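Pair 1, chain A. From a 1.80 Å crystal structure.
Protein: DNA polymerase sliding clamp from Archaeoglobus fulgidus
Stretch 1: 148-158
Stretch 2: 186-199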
# COMPACT_ATOMS: atom_id res chain seq x y z
N ILE A 148 -20.33 -12.23 2.91
CA ILE A 148 -21.60 -12.94 2.73
C ILE A 148 -22.84 -12.16 3.17
O ILE A 148 -23.86 -12.16 2.48
CB ILE A 148 -21.58 -14.28 3.49
CG1 ILE A 148 -20.51 -15.20 2.91
CG2 ILE A 148 -22.95 -14.94 3.44
CD1 ILE A 148 -20.71 -15.52 1.44
N SER A 149 -22.75 -11.50 4.32
CA SER A 149 -23.89 -10.78 4.85
C SER A 149 -23.49 -9.57 5.68
O SER A 149 -22.31 -9.33 5.92
CB SER A 149 -24.73 -11.74 5.71
OG SER A 149 -25.85 -11.11 6.28
N ASP A 150 -24.49 -8.80 6.11
CA ASP A 150 -24.22 -7.64 6.94
C ASP A 150 -24.60 -7.97 8.38
O ASP A 150 -24.54 -7.12 9.27
CB ASP A 150 -25.00 -6.42 6.42
CG ASP A 150 -26.49 -6.61 6.49
OD1 ASP A 150 -26.97 -7.75 6.37
OD2 ASP A 150 -27.20 -5.59 6.64
N GLN A 151 -24.97 -9.23 8.61
CA GLN A 151 -25.35 -9.72 9.93
C GLN A 151 -24.76 -11.10 10.16
O GLN A 151 -24.66 -11.90 9.24
CB GLN A 151 -26.86 -9.82 10.07
CG GLN A 151 -27.59 -8.52 9.94
CD GLN A 151 -29.09 -8.70 9.95
OE1 GLN A 151 -29.84 -7.76 10.15
NE2 GLN A 151 -29.54 -9.93 9.72
N VAL A 152 -24.40 -11.39 11.41
CA VAL A 152 -23.84 -12.69 11.75
C VAL A 152 -24.42 -13.20 13.06
O VAL A 152 -24.78 -12.42 13.95
CB VAL A 152 -22.30 -12.64 11.92
CG1 VAL A 152 -21.65 -12.41 10.58
CG2 VAL A 152 -21.92 -11.55 12.90
N ILE A 153 -24.50 -14.52 13.17
CA ILE A 153 -24.99 -15.14 14.39
C ILE A 153 -23.80 -15.68 15.17
O ILE A 153 -22.91 -16.30 14.58
CB ILE A 153 -25.91 -16.34 14.08
CG1 ILE A 153 -27.23 -15.85 13.47
CG2 ILE A 153 -26.18 -17.14 15.35
CD1 ILE A 153 -28.14 -16.97 12.99
N PHE A 154 -23.75 -15.39 16.46
CA PHE A 154 -22.71 -15.91 17.34
C PHE A 154 -23.44 -17.01 18.09
O PHE A 154 -24.50 -16.78 18.67
CB PHE A 154 -22.21 -14.87 18.35
CG PHE A 154 -21.22 -13.89 17.79
CD1 PHE A 154 -20.49 -13.08 18.64
CD2 PHE A 154 -21.02 -13.77 16.42
CE1 PHE A 154 -19.58 -12.15 18.14
CE2 PHE A 154 -20.11 -12.84 15.91
CZ PHE A 154 -19.39 -12.03 16.77
N ARG A 155 -22.87 -18.21 18.10
CA ARG A 155 -23.50 -19.33 18.76
C ARG A 155 -22.50 -20.12 19.59
O ARG A 155 -21.40 -20.41 19.14
CB ARG A 155 -24.14 -20.23 17.70
CG ARG A 155 -24.74 -21.52 18.19
CD ARG A 155 -25.25 -22.32 16.99
NE ARG A 155 -25.58 -23.70 17.33
CZ ARG A 155 -25.94 -24.61 16.43
NH1 ARG A 155 -26.01 -24.29 15.15
NH2 ARG A 155 -26.23 -25.85 16.82
N SER A 156 -22.89 -20.45 20.82
CA SER A 156 -22.04 -21.21 21.72
C SER A 156 -22.84 -22.32 22.39
O SER A 156 -24.02 -22.17 22.69
CB SER A 156 -21.45 -20.29 22.79
OG SER A 156 -20.58 -20.98 23.66
N ASP A 157 -22.18 -23.45 22.60
CA ASP A 157 -22.77 -24.58 23.30
C ASP A 157 -21.63 -25.51 23.67
O ASP A 157 -20.47 -25.16 23.49
CB ASP A 157 -23.82 -25.31 22.44
CG ASP A 157 -23.26 -25.87 21.15
OD1 ASP A 157 -22.07 -26.25 21.11
OD2 ASP A 157 -24.02 -25.94 20.17
N LYS A 158 -21.94 -26.69 24.18
CA LYS A 158 -20.89 -27.61 24.57
C LYS A 158 -19.98 -28.03 23.41
O LYS A 158 -18.83 -28.40 23.63
CB LYS A 158 -21.50 -28.84 25.26
CG LYS A 158 -22.23 -28.48 26.54
CD LYS A 158 -22.78 -29.70 27.27
CE LYS A 158 -23.46 -29.29 28.57
NZ LYS A 158 -23.97 -30.46 29.35
N GLY A 186 -18.18 -23.64 27.56
CA GLY A 186 -19.29 -24.41 27.00
C GLY A 186 -20.69 -23.87 27.25
O GLY A 186 -21.67 -24.59 27.08
N GLY A 187 -20.78 -22.60 27.65
CA GLY A 187 -22.08 -22.00 27.90
C GLY A 187 -22.95 -21.95 26.66
O GLY A 187 -22.45 -21.81 25.55
N GLU A 188 -24.26 -22.08 26.84
CA GLU A 188 -25.19 -22.04 25.72
C GLU A 188 -25.69 -20.62 25.50
O GLU A 188 -26.23 -20.00 26.41
CB GLU A 188 -26.37 -22.98 25.98
CG GLU A 188 -25.96 -24.44 26.11
CD GLU A 188 -27.15 -25.38 26.20
OE1 GLU A 188 -28.01 -25.18 27.09
OE2 GLU A 188 -27.23 -26.32 25.38
N ALA A 189 -25.50 -20.12 24.28
CA ALA A 189 -25.92 -18.77 23.92
C ALA A 189 -26.01 -18.62 22.41
O ALA A 189 -25.31 -19.29 21.66
CB ALA A 189 -24.93 -17.76 24.49
N ARG A 190 -26.88 -17.71 21.97
CA ARG A 190 -27.06 -17.48 20.54
C ARG A 190 -27.63 -16.08 20.34
O ARG A 190 -28.73 -15.79 20.82
CB ARG A 190 -28.02 -18.53 19.98
CG ARG A 190 -28.27 -18.48 18.48
CD ARG A 190 -29.34 -19.51 18.09
NE ARG A 190 -29.65 -19.49 16.67
CZ ARG A 190 -28.91 -20.08 15.73
NH1 ARG A 190 -27.81 -20.74 16.06
NH2 ARG A 190 -29.27 -19.99 14.45
N SER A 191 -26.89 -15.22 19.65
CA SER A 191 -27.33 -13.85 19.38
C SER A 191 -26.88 -13.42 17.98
O SER A 191 -25.93 -13.98 17.44
CB SER A 191 -26.76 -12.87 20.41
OG SER A 191 -27.32 -13.06 21.70
N MET A 192 -27.57 -12.44 17.40
CA MET A 192 -27.21 -11.95 16.07
C MET A 192 -26.70 -10.52 16.17
O MET A 192 -27.22 -9.73 16.96
CB MET A 192 -28.42 -12.01 15.13
CG MET A 192 -28.10 -11.61 13.70
SD MET A 192 -29.29 -12.26 12.51
CE MET A 192 -28.30 -13.43 11.66
N PHE A 193 -25.68 -10.19 15.37
CA PHE A 193 -25.08 -8.85 15.40
C PHE A 193 -24.73 -8.29 14.04
O PHE A 193 -24.61 -9.02 13.06
CB PHE A 193 -23.80 -8.86 16.24
CG PHE A 193 -23.98 -9.37 17.64
CD1 PHE A 193 -23.67 -10.69 17.96
CD2 PHE A 193 -24.51 -8.55 18.62
CE1 PHE A 193 -23.89 -11.19 19.24
CE2 PHE A 193 -24.74 -9.02 19.91
CZ PHE A 193 -24.43 -10.35 20.22
N SER A 194 -24.55 -6.97 14.00
CA SER A 194 -24.18 -6.25 12.79
C SER A 194 -22.70 -6.45 12.47
O SER A 194 -21.84 -6.18 13.31
CB SER A 194 -24.45 -4.76 12.95
OG SER A 194 -23.59 -4.00 12.12
N VAL A 195 -22.42 -6.91 11.26
CA VAL A 195 -21.04 -7.13 10.83
C VAL A 195 -20.27 -5.82 10.72
O VAL A 195 -19.08 -5.78 11.02
CB VAL A 195 -20.99 -7.85 9.45
CG1 VAL A 195 -19.56 -7.89 8.92
CG2 VAL A 195 -21.52 -9.27 9.59
N ASP A 196 -20.95 -4.75 10.31
CA ASP A 196 -20.31 -3.44 10.17
C ASP A 196 -19.57 -3.02 11.44
O ASP A 196 -18.41 -2.59 11.38
CB ASP A 196 -21.33 -2.36 9.80
CG ASP A 196 -21.92 -2.55 8.41
OD1 ASP A 196 -21.14 -2.76 7.46
OD2 ASP A 196 -23.16 -2.47 8.27
N TYR A 197 -20.25 -3.12 12.58
CA TYR A 197 -19.63 -2.74 13.84
C TYR A 197 -18.51 -3.70 14.24
O TYR A 197 -17.45 -3.26 14.69
CB TYR A 197 -20.66 -2.69 14.96
CG TYR A 197 -21.41 -1.38 15.03
CD1 TYR A 197 -22.56 -1.16 14.26
CD2 TYR A 197 -20.98 -0.35 15.87
CE1 TYR A 197 -23.25 0.05 14.33
CE2 TYR A 197 -21.67 0.86 15.95
CZ TYR A 197 -22.80 1.05 15.17
OH TYR A 197 -23.48 2.25 15.26
N LEU A 198 -18.74 -5.00 14.08
CA LEU A 198 -17.74 -6.00 14.44
C LEU A 198 -16.46 -5.79 13.63
O LEU A 198 -15.36 -5.92 14.16
CB LEU A 198 -18.29 -7.41 14.20
CG LEU A 198 -19.45 -7.82 15.12
CD1 LEU A 198 -20.04 -9.14 14.65
CD2 LEU A 198 -18.94 -7.93 16.55
N LYS A 199 -16.62 -5.47 12.36
CA LYS A 199 -15.47 -5.25 11.49
C LYS A 199 -14.69 -4.03 11.97
O LYS A 199 -13.45 -4.05 12.01
CB LYS A 199 -15.94 -5.05 10.04
CG LYS A 199 -14.82 -5.02 9.02
CD LYS A 199 -15.41 -4.94 7.62
CE LYS A 199 -14.33 -4.93 6.55
NZ LYS A 199 -14.92 -4.76 5.20
O HOH W 1 -25.83 -3.06 8.57
O HOH W 2 -24.62 -27.57 24.90

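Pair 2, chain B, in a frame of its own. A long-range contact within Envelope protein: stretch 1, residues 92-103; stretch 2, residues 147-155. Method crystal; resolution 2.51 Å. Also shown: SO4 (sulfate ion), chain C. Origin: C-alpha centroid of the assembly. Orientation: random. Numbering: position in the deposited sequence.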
# COMPACT_ATOMS: atom_id res chain seq x y z
N SER B 92 12.02 7.63 27.17
CA SER B 92 12.55 8.79 26.45
C SER B 92 11.44 9.70 25.94
O SER B 92 11.64 10.92 25.81
CB SER B 92 13.43 8.32 25.29
OG SER B 92 12.68 7.66 24.28
N GLY B 93 10.26 9.14 25.65
CA GLY B 93 9.20 9.90 25.03
C GLY B 93 9.40 10.20 23.56
O GLY B 93 8.61 10.94 22.97
N ASN B 94 10.45 9.66 22.94
CA ASN B 94 10.67 9.90 21.52
C ASN B 94 9.97 8.89 20.63
O ASN B 94 9.80 9.15 19.43
CB ASN B 94 12.16 9.88 21.20
CG ASN B 94 12.86 11.13 21.65
OD1 ASN B 94 13.30 11.20 22.80
ND2 ASN B 94 12.93 12.14 20.77
N THR B 95 9.57 7.75 21.19
CA THR B 95 8.86 6.74 20.42
C THR B 95 7.61 6.30 21.17
O THR B 95 7.42 6.55 22.36
CB THR B 95 9.72 5.50 20.11
OG1 THR B 95 10.11 4.84 21.32
CG2 THR B 95 10.96 5.90 19.30
N LYS B 96 6.78 5.61 20.41
CA LYS B 96 5.45 5.21 20.81
C LYS B 96 5.31 3.76 20.38
O LYS B 96 5.73 3.40 19.28
CB LYS B 96 4.44 6.08 20.09
CG LYS B 96 3.06 6.06 20.62
CD LYS B 96 2.88 7.27 21.49
CE LYS B 96 1.50 7.28 22.05
NZ LYS B 96 1.45 7.81 23.42
N LYS B 97 4.76 2.91 21.25
CA LYS B 97 4.50 1.52 20.89
C LYS B 97 2.99 1.29 20.86
O LYS B 97 2.31 1.45 21.88
CB LYS B 97 5.17 0.56 21.86
CG LYS B 97 4.85 -0.88 21.61
CD LYS B 97 5.34 -1.36 20.27
CE LYS B 97 4.82 -2.78 19.97
NZ LYS B 97 4.94 -3.73 21.13
N LEU B 98 2.46 0.96 19.68
CA LEU B 98 1.03 0.83 19.45
C LEU B 98 0.72 -0.61 19.09
O LEU B 98 1.26 -1.13 18.10
CB LEU B 98 0.55 1.77 18.34
CG LEU B 98 0.80 3.25 18.59
CD1 LEU B 98 0.26 4.09 17.44
CD2 LEU B 98 0.19 3.69 19.92
N LEU B 99 -0.14 -1.26 19.86
CA LEU B 99 -0.37 -2.68 19.68
C LEU B 99 -1.85 -2.93 19.46
O LEU B 99 -2.68 -2.47 20.25
CB LEU B 99 0.16 -3.47 20.88
CG LEU B 99 -0.15 -4.96 20.93
CD1 LEU B 99 0.44 -5.66 19.72
CD2 LEU B 99 0.42 -5.56 22.22
N TYR B 100 -2.18 -3.67 18.40
CA TYR B 100 -3.55 -3.96 18.03
C TYR B 100 -3.77 -5.46 17.93
O TYR B 100 -2.83 -6.23 17.71
CB TYR B 100 -3.90 -3.27 16.70
CG TYR B 100 -3.82 -1.78 16.89
CD1 TYR B 100 -4.92 -1.06 17.35
CD2 TYR B 100 -2.61 -1.11 16.70
CE1 TYR B 100 -4.83 0.30 17.57
CE2 TYR B 100 -2.52 0.26 16.92
CZ TYR B 100 -3.62 0.95 17.36
OH TYR B 100 -3.50 2.31 17.57
N GLY B 101 -5.02 -5.86 18.12
CA GLY B 101 -5.44 -7.24 17.91
C GLY B 101 -6.53 -7.32 16.86
O GLY B 101 -7.40 -6.46 16.80
N LEU B 102 -6.46 -8.36 16.03
CA LEU B 102 -7.54 -8.70 15.11
C LEU B 102 -8.05 -10.09 15.47
O LEU B 102 -7.28 -11.06 15.44
CB LEU B 102 -7.06 -8.65 13.65
CG LEU B 102 -8.06 -9.03 12.54
CD1 LEU B 102 -7.81 -8.24 11.25
CD2 LEU B 102 -8.06 -10.52 12.24
N ARG B 103 -9.33 -10.20 15.78
CA ARG B 103 -9.94 -11.49 16.08
C ARG B 103 -10.78 -11.99 14.91
O ARG B 103 -11.65 -11.28 14.39
CB ARG B 103 -10.81 -11.42 17.33
CG ARG B 103 -11.02 -12.80 17.95
CD ARG B 103 -11.90 -12.73 19.20
NE ARG B 103 -11.33 -11.88 20.24
CZ ARG B 103 -10.30 -12.22 21.03
NH1 ARG B 103 -9.72 -13.41 20.91
NH2 ARG B 103 -9.85 -11.36 21.94
N LYS B 147 -2.06 -10.49 16.89
CA LYS B 147 -1.58 -9.25 17.48
C LYS B 147 -0.55 -8.60 16.57
O LYS B 147 0.39 -9.26 16.12
CB LYS B 147 -0.99 -9.49 18.87
CG LYS B 147 -1.99 -10.09 19.84
CD LYS B 147 -1.55 -10.01 21.30
CE LYS B 147 -0.23 -10.72 21.55
NZ LYS B 147 -0.27 -12.17 21.30
N TYR B 148 -0.71 -7.29 16.33
CA TYR B 148 0.14 -6.53 15.42
C TYR B 148 0.63 -5.27 16.12
O TYR B 148 -0.17 -4.42 16.50
CB TYR B 148 -0.62 -6.23 14.13
CG TYR B 148 -1.03 -7.56 13.52
CD1 TYR B 148 -0.10 -8.35 12.86
CD2 TYR B 148 -2.31 -8.07 13.70
CE1 TYR B 148 -0.43 -9.59 12.36
CE2 TYR B 148 -2.66 -9.33 13.20
CZ TYR B 148 -1.71 -10.07 12.53
OH TYR B 148 -2.04 -11.30 12.02
N GLY B 149 1.94 -5.17 16.32
CA GLY B 149 2.54 -4.10 17.09
C GLY B 149 3.44 -3.21 16.24
O GLY B 149 4.20 -3.70 15.41
N PHE B 150 3.35 -1.91 16.48
CA PHE B 150 4.09 -0.94 15.69
C PHE B 150 4.88 -0.03 16.61
O PHE B 150 4.35 0.46 17.61
CB PHE B 150 3.12 -0.16 14.81
CG PHE B 150 2.28 -1.05 13.95
CD1 PHE B 150 2.77 -1.56 12.75
CD2 PHE B 150 1.01 -1.44 14.37
CE1 PHE B 150 2.01 -2.40 11.97
CE2 PHE B 150 0.23 -2.28 13.58
CZ PHE B 150 0.73 -2.76 12.38
N LEU B 151 6.16 0.15 16.30
CA LEU B 151 6.99 1.15 16.96
C LEU B 151 7.01 2.38 16.07
O LEU B 151 7.47 2.30 14.92
CB LEU B 151 8.41 0.64 17.17
CG LEU B 151 9.41 1.53 17.93
CD1 LEU B 151 8.93 1.93 19.33
CD2 LEU B 151 10.76 0.84 17.97
N ILE B 152 6.49 3.50 16.55
CA ILE B 152 6.51 4.69 15.71
C ILE B 152 7.30 5.80 16.39
O ILE B 152 7.37 5.84 17.63
CB ILE B 152 5.09 5.17 15.34
CG1 ILE B 152 4.38 5.76 16.55
CG2 ILE B 152 4.27 4.05 14.72
CD1 ILE B 152 3.11 6.52 16.19
N PRO B 153 7.93 6.70 15.64
CA PRO B 153 8.46 7.92 16.24
C PRO B 153 7.32 8.80 16.71
O PRO B 153 6.22 8.77 16.15
CB PRO B 153 9.23 8.59 15.10
CG PRO B 153 9.32 7.56 14.01
CD PRO B 153 8.14 6.67 14.18
N LYS B 154 7.57 9.56 17.78
CA LYS B 154 6.65 10.60 18.20
C LYS B 154 6.28 11.48 17.02
O LYS B 154 7.15 11.92 16.27
CB LYS B 154 7.28 11.45 19.31
CG LYS B 154 6.41 12.57 19.85
CD LYS B 154 7.25 13.49 20.75
CE LYS B 154 8.62 13.80 20.10
NZ LYS B 154 9.72 14.20 21.05
N GLN B 155 4.99 11.73 16.86
CA GLN B 155 4.48 12.50 15.74
C GLN B 155 3.92 13.85 16.18
O GLN B 155 3.58 14.05 17.35
CB GLN B 155 3.40 11.70 15.01
CG GLN B 155 3.90 10.38 14.51
CD GLN B 155 4.87 10.56 13.38
OE1 GLN B 155 4.72 11.45 12.55
NE2 GLN B 155 5.91 9.74 13.37
S SO4 C . -0.47 -13.17 18.14
O1 SO4 C . 0.55 -14.21 17.93
O2 SO4 C . -1.63 -13.48 17.36
O3 SO4 C . 0.12 -11.94 17.65
O4 SO4 C . -0.77 -13.05 19.54

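Where do two such similar ladders differ most? At the position shared by Arg A190 and Gly B149. In pair 1 the side chain of Arg A190 reaches back over the first strand: its NH1 lies 3.1 Å from Arg A155 CD, and Ile A153 CG2 sits over one face of its guanidinium. In pair 2 the same place has no side chain, and neighbours from the first strand fill it. Lys B97 CE comes within 3.9 Å of Gly B149 CA, and Leu B99 CD1 within 3.7 Å of the same CA. A CB at Gly B149 would clash with Lys B97 CE, at 3.0 Å.

What geometry do the pairs share? Each is an antiparallel two-strand ladder, with strand directions 157° apart in pair 1 and 162° in pair 2, and 14 central residues superpose at 0.5 Å. Hydrogen-bonded partners alternate with non-hydrogen-bonded ones in the same register: Val A152 with Phe A193 matches Lys B96 with Ile B152, Phe A154 with Ser A191 matches Leu B98 with Phe B150, and Ser A156 with Ala A189 matches Tyr B100 with Tyr B148. The match extends to one further bond, from Val A195 N to Asp A150 O (2.9 Å) and from Lys B154 N to Asn B94 O (2.8 Å).

How is the face bearing these hydrogen-bonded pairs packed? In pair 1, the edge of the Phe A193 ring meets the face of Phe A154, their centroids 5.2 Å apart, beside the small Ser A191, with Ala A189 farther along the same face. Pair 2 puts Phe B150 and Tyr B148 at those two small positions, while Leu B98 replaces Phe A154 and Ile B152 replaces Phe A193. Bulk is thus redistributed: Leu B98 CD1 meets Ile B152 CD1 at 3.9 Å, and Tyr B100 CD2 approaches Phe B150 CD2 at 4.3 Å. Ser A156, matched by Tyr B100, instead donates from OG to Gly A187 O at 2.8 Å.

What happens where the second strand ends? Val A195 and Lys B154 coincide, yet the chain starts a helix in pair 1 and passes from strand into loop in pair 2. Ser A194 caps that helix through a weak bond from Tyr A197 N to its OG (3.5 Å), and Leu A198 then supplies CD1 3.5 Å from Val A152 CG2 and 3.6 Å from Phe A154 CZ. Val A195 CG2 also packs 3.3 Å from Val A152 CG1. The same Val A195 CG2 lies 3.8 Å from Ser A149 O, and at the matched positions Lys B154 CD lies 3.6 Å from Gly B93 O.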